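Local coordinates for protein beta-n-acetylhexosaminidase (Streptococcus pneumoniae, PDB 4AZI) that hydrolyses terminal beta-linked N-acetylhexosamine residues from glycans, as a family 20 glycoside hydrolase module of the pneumococcal exo-beta-D-N-acetylglucosaminidase StrH, at residues D49-L54 with G164-F169; F177-D182 with T212-A217. The protein carries 2 engineered substitutions. All coordinates share one frame; numbering follows the deposited sequence.

Interaction 1 (D49-L54 with G164-F169); sequences DGLRFL and GKYMDF
Tyr166 reaches out from helix 153-170 and hands its hydroxyl to the backbone of Phe53, the OH lying 2.6 Å from Phe53 O. The phenol is the donor, and it meets the carbonyl almost head-on, with a C=O...OH angle of 169°. The carbonyl oxygen sits at the edge of the tyrosine ring, near its plane. Leu51 comes at the same phenol from the opposite direction: its CD1 lies 3.3 Å from Tyr166 OH, and CD2 leans obliquely against the ring at CZ. The hydroxyl end thus has a leucine branch packed close beside the carbonyl it bonds.

Beside that bond the rings of Phe53 and Tyr166 slide past each other, pointing opposite ways. Their planes are 34° apart, so they are neither stacked nor edge-to-face; the closest carbons are Phe53 CD2 and Tyr166 CE1 at 3.6 Å. Phe53 has CG anti to its amide nitrogen, which extends the ring toward the helix until its far end meets Phe169, one turn beyond Tyr166. Here the geometry is an offset edge-to-face pair: Phe53 CZ sits over a face of Phe169, 3.7 Å from Phe169 CE2, with the ring planes at 62°. Val97 of helix 94-106 packs against both phenylalanines, and Lys173 makes a cation-pi contact with Phe169.

The loop after strand 41-45 is in this way fastened to a barrel helix by an aromatic cluster with one polar bond beside it. Because all four touching residues are buried, the bond gives the tyrosine hydroxyl and a loop carbonyl a partner within apolar surroundings, and the nearly linear approach to the carbonyl probably helps set the rotation of the hydroxyl, while the rings supply the packing.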
ATOM      1  N   ASP A  49      -5.866   8.558  -7.313  1.00 10.87           N
ATOM      2  CA  ASP A  49      -6.143   9.787  -8.076  1.00 11.12           C
ATOM      3  C   ASP A  49      -5.489   9.704  -9.460  1.00 11.18           C
ATOM      4  O   ASP A  49      -6.164   9.448 -10.450  1.00 10.51           O
ATOM      5  CB  ASP A  49      -5.719  11.057  -7.312  1.00 11.38           C
ATOM      6  CG  ASP A  49      -6.518  11.263  -6.027  1.00 11.87           C
ATOM      7  OD1 ASP A  49      -7.241  10.334  -5.605  1.00 12.04           O
ATOM      8  OD2 ASP A  49      -6.436  12.365  -5.447  1.00 12.43           O
ATOM      9  N   GLY A  50      -4.178   9.921  -9.526  1.00 11.50           N
ATOM     10  CA  GLY A  50      -3.442   9.630 -10.750  1.00 11.90           C
ATOM     11  C   GLY A  50      -3.250   8.130 -10.911  1.00 12.36           C
ATOM     12  O   GLY A  50      -3.351   7.366  -9.937  1.00 12.43           O
ATOM     13  N   LEU A  51      -2.979   7.704 -12.139  0.50 12.46           N
ATOM     14  CA  LEU A  51      -2.660   6.309 -12.417  0.50 12.47           C
ATOM     15  C   LEU A  51      -1.302   6.247 -13.102  0.50 12.61           C
ATOM     16  O   LEU A  51      -1.191   6.488 -14.305  0.50 12.80           O
ATOM     17  CB  LEU A  51      -3.747   5.671 -13.283  0.50 12.39           C
ATOM     18  CG  LEU A  51      -3.516   4.214 -13.681  0.50 12.39           C
ATOM     19  CD1 LEU A  51      -2.217   4.111 -14.450  0.50 12.33           C
ATOM     20  CD2 LEU A  51      -3.497   3.290 -12.471  0.50 12.22           C
ATOM     21  N   ARG A  52      -0.278   5.919 -12.316  1.00 12.59           N
ATOM     22  CA  ARG A  52       1.117   6.062 -12.722  1.00 12.67           C
ATOM     23  C   ARG A  52       1.820   4.729 -12.974  1.00 12.89           C
ATOM     24  O   ARG A  52       2.982   4.535 -12.592  1.00 13.29           O
ATOM     25  CB  ARG A  52       1.872   6.921 -11.697  1.00 12.73           C
ATOM     26  CG  ARG A  52       1.182   8.252 -11.414  1.00 12.65           C
ATOM     27  CD  ARG A  52       2.101   9.259 -10.739  1.00 12.66           C
ATOM     28  NE  ARG A  52       1.421  10.545 -10.566  1.00 12.31           N
ATOM     29  CZ  ARG A  52       1.373  11.502 -11.491  1.00 12.04           C
ATOM     30  NH1 ARG A  52       1.982  11.338 -12.654  1.00 12.04           N
ATOM     31  NH2 ARG A  52       0.721  12.631 -11.247  1.00 11.93           N
ATOM     32  N   PHE A  53       1.103   3.819 -13.623  1.00 12.87           N
ATOM     33  CA  PHE A  53       1.664   2.539 -14.046  1.00 12.61           C
ATOM     34  C   PHE A  53       0.980   2.058 -15.313  1.00 12.65           C
ATOM     35  O   PHE A  53      -0.240   1.873 -15.347  1.00 13.14           O
ATOM     36  CB  PHE A  53       1.540   1.491 -12.934  1.00 12.08           C
ATOM     37  CG  PHE A  53       2.093   0.135 -13.293  1.00 11.56           C
ATOM     38  CD1 PHE A  53       3.257   0.005 -14.052  1.00 11.32           C
ATOM     39  CD2 PHE A  53       1.464  -1.019 -12.840  1.00 11.29           C
ATOM     40  CE1 PHE A  53       3.768  -1.250 -14.364  1.00 11.06           C
ATOM     41  CE2 PHE A  53       1.972  -2.278 -13.144  1.00 11.31           C
ATOM     42  CZ  PHE A  53       3.126  -2.392 -13.908  1.00 11.26           C
ATOM     43  N   LEU A  54       1.784   1.854 -16.351  1.00 12.93           N
ATOM     44  CA  LEU A  54       1.313   1.261 -17.597  1.00 12.93           C
ATOM     45  C   LEU A  54       2.056  -0.030 -17.897  1.00 12.96           C
ATOM     46  O   LEU A  54       3.292  -0.075 -17.855  1.00 12.87           O
ATOM     47  CB  LEU A  54       1.488   2.226 -18.770  1.00 12.97           C
ATOM     48  CG  LEU A  54       0.864   3.616 -18.669  1.00 12.87           C
ATOM     49  CD1 LEU A  54       1.452   4.516 -19.751  1.00 12.91           C
ATOM     50  CD2 LEU A  54      -0.651   3.520 -18.783  1.00 12.77           C
ATOM     51  N   GLY A 164      -8.310  -6.154 -13.534  1.00 11.44           N
ATOM     52  CA  GLY A 164      -7.972  -7.538 -13.896  1.00 11.91           C
ATOM     53  C   GLY A 164      -6.616  -7.677 -14.576  1.00 12.24           C
ATOM     54  O   GLY A 164      -5.824  -8.562 -14.224  1.00 12.02           O
ATOM     55  N   LYS A 165      -6.340  -6.818 -15.558  1.00 12.75           N
ATOM     56  CA  LYS A 165      -5.041  -6.819 -16.241  1.00 13.46           C
ATOM     57  C   LYS A 165      -3.893  -6.528 -15.285  1.00 12.92           C
ATOM     58  O   LYS A 165      -2.920  -7.278 -15.264  1.00 12.84           O
ATOM     59  CB  LYS A 165      -5.007  -5.857 -17.435  1.00 14.59           C
ATOM     60  CG  LYS A 165      -5.811  -6.330 -18.635  1.00 16.24           C
ATOM     61  CD  LYS A 165      -5.297  -7.638 -19.223  1.00 17.58           C
ATOM     62  CE  LYS A 165      -6.279  -8.141 -20.270  1.00 18.96           C
ATOM     63  NZ  LYS A 165      -5.890  -9.438 -20.894  1.00 20.71           N
ATOM     64  N   TYR A 166      -4.008  -5.464 -14.483  1.00 12.13           N
ATOM     65  CA  TYR A 166      -2.994  -5.185 -13.456  1.00 11.47           C
ATOM     66  C   TYR A 166      -2.797  -6.384 -12.528  1.00 11.18           C
ATOM     67  O   TYR A 166      -1.665  -6.760 -12.234  1.00 11.03           O
ATOM     68  CB  TYR A 166      -3.326  -3.926 -12.635  1.00 11.00           C
ATOM     69  CG  TYR A 166      -3.159  -2.613 -13.373  1.00 10.54           C
ATOM     70  CD1 TYR A 166      -1.905  -2.195 -13.831  1.00 10.61           C
ATOM     71  CD2 TYR A 166      -4.252  -1.774 -13.594  1.00 10.46           C
ATOM     72  CE1 TYR A 166      -1.748  -0.989 -14.500  1.00 10.17           C
ATOM     73  CE2 TYR A 166      -4.106  -0.563 -14.262  1.00 10.52           C
ATOM     74  CZ  TYR A 166      -2.849  -0.178 -14.713  1.00 10.38           C
ATOM     75  OH  TYR A 166      -2.691   1.019 -15.369  1.00 10.56           O
ATOM     76  N   MET A 167      -3.897  -6.988 -12.078  1.00 10.79           N
ATOM     77  CA  MET A 167      -3.817  -8.170 -11.220  1.00 10.73           C
ATOM     78  C   MET A 167      -3.117  -9.338 -11.943  1.00 10.83           C
ATOM     79  O   MET A 167      -2.356 -10.093 -11.321  1.00 10.81           O
ATOM     80  CB  MET A 167      -5.207  -8.597 -10.745  1.00 10.88           C
ATOM     81  CG  MET A 167      -5.842  -7.728  -9.679  1.00 10.56           C
ATOM     82  SD  MET A 167      -7.454  -8.447  -9.285  1.00 10.67           S
ATOM     83  CE  MET A 167      -7.966  -7.477  -7.860  1.00 10.56           C
ATOM     84  N   ASP A 168      -3.360  -9.455 -13.255  1.00 10.45           N
ATOM     85  CA  ASP A 168      -2.670 -10.424 -14.108  1.00 10.50           C
ATOM     86  C   ASP A 168      -1.142 -10.247 -14.060  1.00 10.56           C
ATOM     87  O   ASP A 168      -0.408 -11.230 -13.914  1.00 10.56           O
ATOM     88  CB  ASP A 168      -3.235 -10.417 -15.553  1.00 10.30           C
ATOM     89  CG  ASP A 168      -4.679 -10.970 -15.629  1.00 10.65           C
ATOM     90  OD1 ASP A 168      -5.081 -11.686 -14.704  1.00 10.23           O
ATOM     91  OD2 ASP A 168      -5.422 -10.698 -16.604  1.00 11.06           O
ATOM     92  N   PHE A 169      -0.665  -9.004 -14.140  1.00 10.51           N
ATOM     93  CA  PHE A 169       0.784  -8.743 -14.050  1.00 10.61           C
ATOM     94  C   PHE A 169       1.378  -9.077 -12.666  1.00 10.63           C
ATOM     95  O   PHE A 169       2.447  -9.681 -12.586  1.00 10.49           O
ATOM     96  CB  PHE A 169       1.115  -7.304 -14.468  1.00 10.82           C
ATOM     97  CG  PHE A 169       2.503  -6.859 -14.086  1.00 10.89           C
ATOM     98  CD1 PHE A 169       3.595  -7.157 -14.901  1.00 10.92           C
ATOM     99  CD2 PHE A 169       2.720  -6.142 -12.909  1.00 10.91           C
ATOM    100  CE1 PHE A 169       4.874  -6.750 -14.548  1.00 10.80           C
ATOM    101  CE2 PHE A 169       4.002  -5.732 -12.547  1.00 10.83           C
ATOM    102  CZ  PHE A 169       5.077  -6.047 -13.364  1.00 10.87           C
TER

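Interaction 2 (F177-D182 with T212-A217); sequences FNFGTD and TLAAMA. With BCN (bicine), chain J; OAN (O-(2-acetamido-2-deoxy D-glucopyranosylidene) amino-N-phenylcarbamate), chain C.
Phe179 holds its ring with CG between the backbone N and the carbonyl carbon (chi1 63°), a crowded position that turns one face onto helix 203-219. Leu213 CB stands over that face in a CH-pi contact, 3.9 Å from the ring centroid and 14° off the normal, though shifted toward the rim. The leucine then crosses the phenylalanine obliquely, bringing CD1 to 3.8 Å from Phe179 CB. Farther out on the ring, Phe179 CE2 rests 4.1 Å from Ala214 CB; a small side chain here lets the ring lie close to the helix backbone.

No hydrogen bond joins the two segments. The chain at Asn178-Gly180 is held by a local bond: Asn178 OD1 accepts from Gly180 N in an Asx turn, the donor standing above the carbonyl plane. Beyond it Asp182 OD2 takes the inhibitor's acetamido N-H, from NAI at 3.0 Å, while Asn116 holds Asp182 OD1. On the helix, Thr212, Ala215 and Met216 line the bicine site.

This is the strand-to-helix packing of a TIM barrel, with the active-site pocket at the C-terminal end of the strand, where Asp182 and Glu183 both bind the inhibitor.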
ATOM      1  N   PHE A 177      -2.575  -7.746  -3.011  1.00  9.91           N
ATOM      2  CA  PHE A 177      -3.043  -6.682  -3.907  1.00  9.80           C
ATOM      3  C   PHE A 177      -4.069  -5.813  -3.188  1.00  9.58           C
ATOM      4  O   PHE A 177      -5.111  -6.306  -2.748  1.00  9.41           O
ATOM      5  CB  PHE A 177      -3.644  -7.259  -5.203  1.00  9.93           C
ATOM      6  CG  PHE A 177      -3.927  -6.220  -6.266  1.00 10.49           C
ATOM      7  CD1 PHE A 177      -5.154  -5.556  -6.305  1.00 10.82           C
ATOM      8  CD2 PHE A 177      -2.960  -5.903  -7.232  1.00 10.62           C
ATOM      9  CE1 PHE A 177      -5.414  -4.597  -7.284  1.00 11.18           C
ATOM     10  CE2 PHE A 177      -3.224  -4.956  -8.214  1.00 10.83           C
ATOM     11  CZ  PHE A 177      -4.454  -4.303  -8.240  1.00 11.00           C
ATOM     12  N   ASN A 178      -3.775  -4.520  -3.068  1.00  9.26           N
ATOM     13  CA  ASN A 178      -4.688  -3.577  -2.421  1.00  9.14           C
ATOM     14  C   ASN A 178      -5.598  -2.871  -3.432  1.00  8.88           C
ATOM     15  O   ASN A 178      -5.120  -2.057  -4.228  1.00  8.56           O
ATOM     16  CB  ASN A 178      -3.906  -2.535  -1.607  1.00  9.22           C
ATOM     17  CG  ASN A 178      -4.809  -1.656  -0.743  1.00  9.42           C
ATOM     18  OD1 ASN A 178      -6.018  -1.882  -0.638  1.00  9.26           O
ATOM     19  ND2 ASN A 178      -4.214  -0.641  -0.111  1.00  9.54           N
ATOM     20  N   PHE A 179      -6.896  -3.184  -3.381  1.00  8.84           N
ATOM     21  CA  PHE A 179      -7.908  -2.539  -4.243  1.00  8.97           C
ATOM     22  C   PHE A 179      -8.565  -1.277  -3.652  1.00  8.93           C
ATOM     23  O   PHE A 179      -9.407  -0.636  -4.296  1.00  8.76           O
ATOM     24  CB  PHE A 179      -8.946  -3.546  -4.823  1.00  9.03           C
ATOM     25  CG  PHE A 179      -9.801  -4.262  -3.805  1.00  9.17           C
ATOM     26  CD1 PHE A 179     -10.995  -3.702  -3.354  1.00  9.36           C
ATOM     27  CD2 PHE A 179      -9.475  -5.549  -3.376  1.00  9.21           C
ATOM     28  CE1 PHE A 179     -11.806  -4.376  -2.452  1.00  9.28           C
ATOM     29  CE2 PHE A 179     -10.292  -6.228  -2.472  1.00  9.34           C
ATOM     30  CZ  PHE A 179     -11.456  -5.644  -2.012  1.00  9.28           C
ATOM     31  N   GLY A 180      -8.163  -0.922  -2.432  1.00  8.86           N
ATOM     32  CA  GLY A 180      -8.453   0.396  -1.869  1.00  8.83           C
ATOM     33  C   GLY A 180      -9.850   0.539  -1.309  1.00  8.82           C
ATOM     34  O   GLY A 180     -10.158  -0.035  -0.271  1.00  8.41           O
ATOM     35  N   THR A 181     -10.672   1.323  -2.017  1.00  8.83           N
ATOM     36  CA  THR A 181     -12.101   1.580  -1.733  1.00  8.79           C
ATOM     37  C   THR A 181     -12.372   2.647  -0.666  1.00  8.85           C
ATOM     38  O   THR A 181     -13.523   2.847  -0.269  1.00  8.67           O
ATOM     39  CB  THR A 181     -12.960   0.299  -1.487  1.00  8.81           C
ATOM     40  OG1 THR A 181     -12.688  -0.240  -0.188  1.00  9.13           O
ATOM     41  CG2 THR A 181     -12.690  -0.758  -2.542  1.00  8.83           C
ATOM     42  N   ASP A 182     -11.327   3.351  -0.227  1.00  8.81           N
ATOM     43  CA  ASP A 182     -11.508   4.385   0.794  1.00  9.21           C
ATOM     44  C   ASP A 182     -12.301   5.571   0.267  1.00  9.44           C
ATOM     45  O   ASP A 182     -12.408   5.764  -0.936  1.00  9.41           O
ATOM     46  CB  ASP A 182     -10.166   4.882   1.369  1.00  8.95           C
ATOM     47  CG  ASP A 182      -9.178   5.318   0.298  1.00  9.10           C
ATOM     48  OD1 ASP A 182      -9.056   4.620  -0.740  1.00  9.24           O
ATOM     49  OD2 ASP A 182      -8.494   6.343   0.513  1.00  8.64           O
ATOM     50  N   THR A 212     -16.589  -8.462  -5.698  1.00 11.09           N
ATOM     51  CA  THR A 212     -16.065  -8.820  -7.013  1.00 11.63           C
ATOM     52  C   THR A 212     -14.534  -8.679  -7.083  1.00 11.58           C
ATOM     53  O   THR A 212     -13.830  -9.628  -7.476  1.00 11.13           O
ATOM     54  CB  THR A 212     -16.766  -8.013  -8.131  1.00 11.73           C
ATOM     55  OG1 THR A 212     -18.156  -8.383  -8.168  1.00 11.95           O
ATOM     56  CG2 THR A 212     -16.139  -8.295  -9.480  1.00 11.73           C
ATOM     57  N   LEU A 213     -14.028  -7.506  -6.689  1.00 11.78           N
ATOM     58  CA  LEU A 213     -12.585  -7.257  -6.685  1.00 12.06           C
ATOM     59  C   LEU A 213     -11.804  -8.189  -5.750  1.00 12.04           C
ATOM     60  O   LEU A 213     -10.644  -8.525  -6.035  1.00 11.61           O
ATOM     61  CB  LEU A 213     -12.262  -5.791  -6.358  1.00 12.21           C
ATOM     62  CG  LEU A 213     -12.691  -4.726  -7.374  1.00 12.43           C
ATOM     63  CD1 LEU A 213     -11.908  -3.448  -7.131  1.00 12.36           C
ATOM     64  CD2 LEU A 213     -12.496  -5.193  -8.813  1.00 12.46           C
ATOM     65  N   ALA A 214     -12.435  -8.578  -4.640  1.00 11.98           N
ATOM     66  CA  ALA A 214     -11.864  -9.541  -3.689  1.00 12.16           C
ATOM     67  C   ALA A 214     -11.773 -10.917  -4.340  1.00 12.27           C
ATOM     68  O   ALA A 214     -10.719 -11.569  -4.308  1.00 12.43           O
ATOM     69  CB  ALA A 214     -12.705  -9.601  -2.410  1.00 12.05           C
ATOM     70  N   ALA A 215     -12.873 -11.342  -4.960  1.00 12.36           N
ATOM     71  CA  ALA A 215     -12.917 -12.607  -5.697  1.00 12.51           C
ATOM     72  C   ALA A 215     -11.881 -12.646  -6.821  1.00 12.23           C
ATOM     73  O   ALA A 215     -11.245 -13.676  -7.069  1.00 12.33           O
ATOM     74  CB  ALA A 215     -14.304 -12.834  -6.262  1.00 13.61           C
ATOM     75  N   MET A 216     -11.716 -11.513  -7.493  1.00 11.87           N
ATOM     76  CA  MET A 216     -10.818 -11.422  -8.618  1.00 11.55           C
ATOM     77  C   MET A 216      -9.391 -11.628  -8.138  1.00 11.23           C
ATOM     78  O   MET A 216      -8.608 -12.343  -8.777  1.00 10.59           O
ATOM     79  CB  MET A 216     -10.974 -10.068  -9.298  1.00 11.81           C
ATOM     80  CG  MET A 216     -12.043 -10.040 -10.379  1.00 11.99           C
ATOM     81  SD  MET A 216     -12.453  -8.372 -10.928  1.00 12.34           S
ATOM     82  CE  MET A 216     -10.859  -7.740 -11.483  1.00 11.72           C
ATOM     83  N   ALA A 217      -9.082 -11.000  -7.005  1.00 10.93           N
ATOM     84  CA  ALA A 217      -7.783 -11.093  -6.366  1.00 11.28           C
ATOM     85  C   ALA A 217      -7.466 -12.545  -6.061  1.00 11.32           C
ATOM     86  O   ALA A 217      -6.400 -13.029  -6.425  1.00 10.70           O
ATOM     87  CB  ALA A 217      -7.757 -10.263  -5.085  1.00 11.38           C
TER
HETATM   88  N1  BCN J2045     -17.422 -13.462  -8.754  1.00 38.30           N
HETATM   89  C1  BCN J2045     -16.173 -13.775  -9.501  1.00 37.84           C
HETATM   90  C2  BCN J2045     -15.415 -12.529  -9.992  1.00 38.01           C
HETATM   91  O21 BCN J2045     -16.054 -11.687 -10.662  1.00 39.45           O
HETATM   92  O22 BCN J2045     -14.202 -12.462  -9.699  1.00 36.00           O
HETATM   93  C3  BCN J2045     -17.402 -12.204  -7.967  1.00 35.70           C
HETATM   94  C4  BCN J2045     -18.734 -11.929  -7.254  1.00 35.58           C
HETATM   95  O4  BCN J2045     -18.484 -11.725  -5.857  1.00 33.57           O
HETATM   96  C5  BCN J2045     -17.956 -14.669  -8.060  1.00 38.09           C
HETATM   97  C6  BCN J2045     -17.165 -15.080  -6.800  1.00 37.53           C
HETATM   98  O6  BCN J2045     -16.347 -16.217  -7.094  1.00 38.46           O
HETATM   99  CAH OAN C2038      -7.093   5.571   3.382  1.00 10.13           C
HETATM  100  CAG OAN C2038      -6.577   7.013   3.491  1.00 10.25           C
HETATM  101  OAN OAN C2038      -5.727   7.302   4.320  1.00 10.06           O
HETATM  102  NAI OAN C2038      -7.129   7.884   2.643  1.00 10.69           N
HETATM  103  CAB OAN C2038      -6.778   9.318   2.559  1.00 11.33           C
HETATM  104  CAC OAN C2038      -5.535   9.493   1.684  1.00 11.22           C
HETATM  105  OAJ OAN C2038      -5.924   9.497   0.305  1.00 11.11           O
HETATM  106  CAD OAN C2038      -4.804  10.785   2.017  1.00 11.61           C
HETATM  107  OAK OAN C2038      -3.686  10.879   1.145  1.00 11.78           O
HETATM  108  CAE OAN C2038      -4.320  10.734   3.474  1.00 11.69           C
HETATM  109  CAF OAN C2038      -3.607  12.001   3.958  1.00 12.02           C
HETATM  110  OAM OAN C2038      -4.515  13.107   3.979  1.00 12.22           O
HETATM  111  OAL OAN C2038      -5.390  10.442   4.413  1.00 11.82           O
HETATM  112  CAA OAN C2038      -6.582   9.955   3.951  1.00 11.89           C
HETATM  113  NAY OAN C2038      -7.609  10.034   4.771  1.00 13.01           N
HETATM  114  OAQ OAN C2038      -7.364  10.612   5.982  1.00 14.48           O
HETATM  115  CAP OAN C2038      -8.432  11.276   6.516  1.00 14.97           C
HETATM  116  OAR OAN C2038      -8.341  11.774   7.640  1.00 14.75           O
HETATM  117  NAO OAN C2038      -9.537  11.350   5.758  1.00 16.09           N
HETATM  118  CAS OAN C2038     -10.696  11.920   6.123  1.00 17.22           C
HETATM  119  CAT OAN C2038     -11.865  11.173   5.982  1.00 17.14           C
HETATM  120  CAU OAN C2038     -13.099  11.716   6.341  1.00 17.41           C
HETATM  121  CAV OAN C2038     -13.169  13.013   6.846  1.00 17.79           C
HETATM  122  CAW OAN C2038     -12.000  13.772   6.990  1.00 17.97           C
HETATM  123  CAX OAN C2038     -10.763  13.230   6.626  1.00 17.48           C

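How the interactions relate
From the N terminus, the chain leaves strand 41-45, enters the loop 49-54, and runs through strand 110-117 before helix 153-170 closes interaction 1, a span of 109 intervening residues. Strand 176-180 follows that helix directly and opens interaction 2, which helix 203-219 closes only 29 residues later. The two contacts are therefore in series, neither nested nor crossed. Their centres are 13 Å apart, and Met167 bridges them: its CE packs against Leu213 O and against Phe177 CD1, at 3.4 and 3.7 Å. Together they tie an early barrel loop, two neighbouring outer helices and the fourth strand into one side of the barrel.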